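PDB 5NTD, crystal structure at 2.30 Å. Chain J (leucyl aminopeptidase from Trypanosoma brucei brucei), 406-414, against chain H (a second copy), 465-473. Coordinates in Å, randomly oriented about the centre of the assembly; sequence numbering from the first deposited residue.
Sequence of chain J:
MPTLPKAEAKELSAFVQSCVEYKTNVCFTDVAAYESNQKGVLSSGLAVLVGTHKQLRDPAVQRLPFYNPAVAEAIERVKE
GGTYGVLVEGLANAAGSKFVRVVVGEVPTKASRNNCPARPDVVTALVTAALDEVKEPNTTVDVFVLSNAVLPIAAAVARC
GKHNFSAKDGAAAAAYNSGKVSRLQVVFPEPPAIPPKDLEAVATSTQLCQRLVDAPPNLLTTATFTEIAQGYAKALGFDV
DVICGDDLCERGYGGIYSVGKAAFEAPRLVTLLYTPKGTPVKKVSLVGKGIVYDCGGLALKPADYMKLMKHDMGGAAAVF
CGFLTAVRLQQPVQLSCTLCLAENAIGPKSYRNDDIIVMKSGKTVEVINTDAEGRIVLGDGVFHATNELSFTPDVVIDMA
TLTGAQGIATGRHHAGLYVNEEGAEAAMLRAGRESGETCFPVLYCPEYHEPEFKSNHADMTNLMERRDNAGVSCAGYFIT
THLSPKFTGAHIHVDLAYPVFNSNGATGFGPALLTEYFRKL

Chain J, residues 406-414: QGIATGRHH
Chain H (465-473) ERRDNAGVS

The J stretch enters as the end of a helix that begins earlier in the chain, J:Gln406 to J:Ala409 with phi/psi near -60/-45 stretching to -81/-59, then J:Thr410 at -112/-8. J:Gly411, at 87/-171, is the first to leave helical phi/psi, and a loop follows. H:465-470 is a loop leading into a helix that begins at H:Gly471. The register is fixed by two CA pairs: J:Ile408 CA to H:Asp468 CA, 4.5 Å, and J:Gly411 CA to H:Asn469 CA, 3.8 Å. Numbering rises together across them, three residues in J against one in H. Together the stretches bury 513 Å².

H:Glu465 makes no contact. H:Arg466 (-116/117; chi m, t, m, -176°) points its CB toward chain J. H:Arg466 CD lies over one face of the J:Arg412 guanidinium, 4.0 Å from J:Arg412 NH2, while J:Arg412 CG lies over one face of the H:Arg466 guanidinium. The like charges come close, with J:Arg412 NH1 4.1 Å from H:Arg466 NH1. H:Arg467 (-82/-10) is modelled only to CB; H:Arg467 O lies 4.2 Å from J:Ile408 CG1 (J:Ile408 chi m, t).

H:Asp468 (-99/38; chi1 p, chi2 18°) supplies the countercharge. The CA-to-CB bond of J:Arg412 (-79/-20; chi m, m, t, 108°) points sideways, but its end comes nearer, and H:Asp468 OD1 sits at the guanidinium edge, near its plane. The salt bridge joins J:Arg412 NH2 to H:Asp468 OD1 at 2.7 Å, and J:Arg412 NE donates to the same OD1 at 2.8 Å. J:Arg412 NE also makes a weak bond to H:Asp468 O, 3.4 Å. H:Asp468 O lies 3.1 Å from J:Gly407 O, two acceptors without a bond; an ideal CB on J:Gly407 would fall 2.9 Å from H:Asp468 O, a clash.

H:Asn469 (-135/62; chi1 t, chi2 20°) directs OD1 at the post-helical turn, accepting from J:Arg412 N at 2.8 Å and 163°. Water 2 donates to H:Asn469 OD1 at 2.5 Å and lies 2.8 Å from J:His413 ND1 (J:His413 chi1 m, chi2 86°). An ideal CB on J:Gly411 would clash with H:Asn469 OD1 at 2.8 Å, and its positive phi independently favours glycine.

H:Ala470 (66/69) occupies the N-cap position. H:Ala470 N donates to J:Gly407 O at 2.9 Å and 165°, and H:Ala470 CA makes a CA-H...O contact with J:Ile408 O at 3.2 Å. H:Ala470 CB packs 4.0 Å from J:Thr410 C. H:Gly471 N (-66/-37) donates to J:Ile408 O at 2.9 Å, so successive amides of H meet successive carbonyls of J. Within the H helix, H:Val472 (chi1 t) precedes H:Ser473 (chi1 m), whose N donates at 3.0 Å to water 1, which in turn donates to J:Ala409 O at 2.7 Å.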

# COMPACT_ATOMS: atom_id res chain seq x y z
N GLN J 406 0.79 -19.66 10.39
CA GLN J 406 0.92 -21.11 10.33
C GLN J 406 1.58 -21.56 9.02
O GLN J 406 2.48 -22.38 9.02
CB GLN J 406 -0.44 -21.80 10.49
CG GLN J 406 -0.39 -23.30 10.45
CD GLN J 406 -0.53 -23.85 9.03
OE1 GLN J 406 -1.53 -23.66 8.39
NE2 GLN J 406 0.52 -24.52 8.55
N GLY J 407 1.11 -20.99 7.92
CA GLY J 407 1.68 -21.32 6.60
C GLY J 407 3.15 -20.93 6.51
O GLY J 407 3.98 -21.67 6.04
N ILE J 408 3.43 -19.75 7.01
CA ILE J 408 4.81 -19.24 7.07
C ILE J 408 5.71 -20.17 7.91
O ILE J 408 6.86 -20.43 7.56
CB ILE J 408 4.83 -17.80 7.57
CG1 ILE J 408 4.20 -16.89 6.52
CG2 ILE J 408 6.24 -17.35 7.86
CD1 ILE J 408 3.86 -15.51 7.01
N ALA J 409 5.17 -20.65 9.00
CA ALA J 409 5.95 -21.42 9.98
C ALA J 409 6.14 -22.87 9.60
O ALA J 409 7.26 -23.35 9.50
CB ALA J 409 5.34 -21.30 11.38
N THR J 410 5.03 -23.56 9.43
CA THR J 410 5.02 -25.00 9.17
C THR J 410 4.56 -25.44 7.77
O THR J 410 4.63 -26.62 7.43
CB THR J 410 4.20 -25.78 10.23
OG1 THR J 410 2.83 -25.46 10.15
CG2 THR J 410 4.71 -25.49 11.63
N GLY J 411 4.06 -24.50 6.99
CA GLY J 411 3.79 -24.75 5.57
C GLY J 411 2.45 -25.34 5.22
O GLY J 411 1.56 -25.47 6.05
N ARG J 412 2.31 -25.73 3.96
CA ARG J 412 1.02 -26.08 3.40
C ARG J 412 0.57 -27.49 3.77
O ARG J 412 -0.62 -27.79 3.69
CB ARG J 412 1.03 -25.91 1.87
CG ARG J 412 1.43 -24.54 1.31
CD ARG J 412 0.34 -23.59 1.57
NE ARG J 412 0.43 -22.35 0.81
CZ ARG J 412 -0.38 -22.01 -0.21
NH1 ARG J 412 -1.34 -22.81 -0.65
NH2 ARG J 412 -0.22 -20.83 -0.77
N HIS J 413 1.50 -28.34 4.16
CA HIS J 413 1.20 -29.78 4.41
C HIS J 413 1.24 -30.20 5.85
O HIS J 413 0.81 -31.29 6.19
CB HIS J 413 2.11 -30.68 3.62
CG HIS J 413 2.17 -30.31 2.17
ND1 HIS J 413 3.05 -29.36 1.70
CD2 HIS J 413 1.46 -30.72 1.11
CE1 HIS J 413 2.88 -29.21 0.40
NE2 HIS J 413 1.91 -30.02 0.02
N HIS J 414 1.77 -29.33 6.71
CA HIS J 414 1.92 -29.64 8.15
C HIS J 414 1.18 -28.67 9.00
O HIS J 414 1.50 -27.50 9.04
CB HIS J 414 3.37 -29.61 8.57
CG HIS J 414 4.19 -30.73 8.01
ND1 HIS J 414 4.61 -30.75 6.71
CD2 HIS J 414 4.67 -31.85 8.59
CE1 HIS J 414 5.32 -31.84 6.50
NE2 HIS J 414 5.36 -32.53 7.62
N GLU H 465 8.31 -19.78 -4.85
CA GLU H 465 7.11 -19.42 -5.60
C GLU H 465 5.97 -19.01 -4.63
O GLU H 465 5.31 -18.02 -4.84
CB GLU H 465 6.68 -20.58 -6.51
CG GLU H 465 5.41 -20.38 -7.36
CD GLU H 465 5.42 -19.10 -8.21
OE1 GLU H 465 6.50 -18.61 -8.58
OE2 GLU H 465 4.33 -18.58 -8.52
N ARG H 466 5.79 -19.79 -3.58
CA ARG H 466 4.78 -19.51 -2.53
C ARG H 466 5.49 -19.23 -1.20
O ARG H 466 6.12 -20.12 -0.64
CB ARG H 466 3.82 -20.68 -2.37
CG ARG H 466 3.16 -21.13 -3.67
CD ARG H 466 2.25 -22.34 -3.50
NE ARG H 466 2.97 -23.53 -3.06
CZ ARG H 466 2.43 -24.73 -2.90
NH1 ARG H 466 1.14 -24.95 -3.13
NH2 ARG H 466 3.19 -25.75 -2.49
N ARG H 467 5.33 -18.02 -0.70
CA ARG H 467 6.04 -17.54 0.50
C ARG H 467 5.36 -18.00 1.80
O ARG H 467 5.94 -17.92 2.89
CB ARG H 467 6.21 -16.02 0.48
N ASP H 468 4.17 -18.56 1.67
CA ASP H 468 3.43 -19.12 2.82
C ASP H 468 3.53 -20.65 2.95
O ASP H 468 2.58 -21.35 3.31
CB ASP H 468 1.97 -18.69 2.74
CG ASP H 468 1.32 -19.04 1.42
OD1 ASP H 468 1.83 -19.92 0.65
OD2 ASP H 468 0.25 -18.44 1.16
N ASN H 469 4.71 -21.18 2.67
CA ASN H 469 4.99 -22.64 2.69
C ASN H 469 6.30 -22.99 3.40
O ASN H 469 7.23 -23.52 2.80
CB ASN H 469 4.99 -23.20 1.29
CG ASN H 469 4.92 -24.70 1.27
OD1 ASN H 469 4.49 -25.33 2.24
ND2 ASN H 469 5.31 -25.30 0.16
N ALA H 470 6.34 -22.64 4.68
CA ALA H 470 7.49 -22.92 5.58
C ALA H 470 8.72 -22.14 5.13
O ALA H 470 9.69 -22.68 4.64
CB ALA H 470 7.79 -24.40 5.66
N GLY H 471 8.62 -20.84 5.30
CA GLY H 471 9.63 -19.91 4.83
C GLY H 471 10.98 -20.02 5.51
O GLY H 471 12.01 -19.82 4.90
N VAL H 472 10.98 -20.29 6.80
CA VAL H 472 12.28 -20.46 7.51
C VAL H 472 12.99 -21.69 6.96
O VAL H 472 14.17 -21.70 6.67
CB VAL H 472 12.14 -20.64 9.02
CG1 VAL H 472 13.50 -20.61 9.68
CG2 VAL H 472 11.24 -19.57 9.63
N SER H 473 12.21 -22.74 6.82
CA SER H 473 12.68 -24.04 6.33
C SER H 473 13.21 -23.97 4.86
O SER H 473 14.27 -24.46 4.55
CB SER H 473 11.56 -25.07 6.42
OG SER H 473 11.02 -25.13 7.71
O HOH W 1 9.59 -22.89 8.20
O HOH W 2 5.12 -27.72 2.66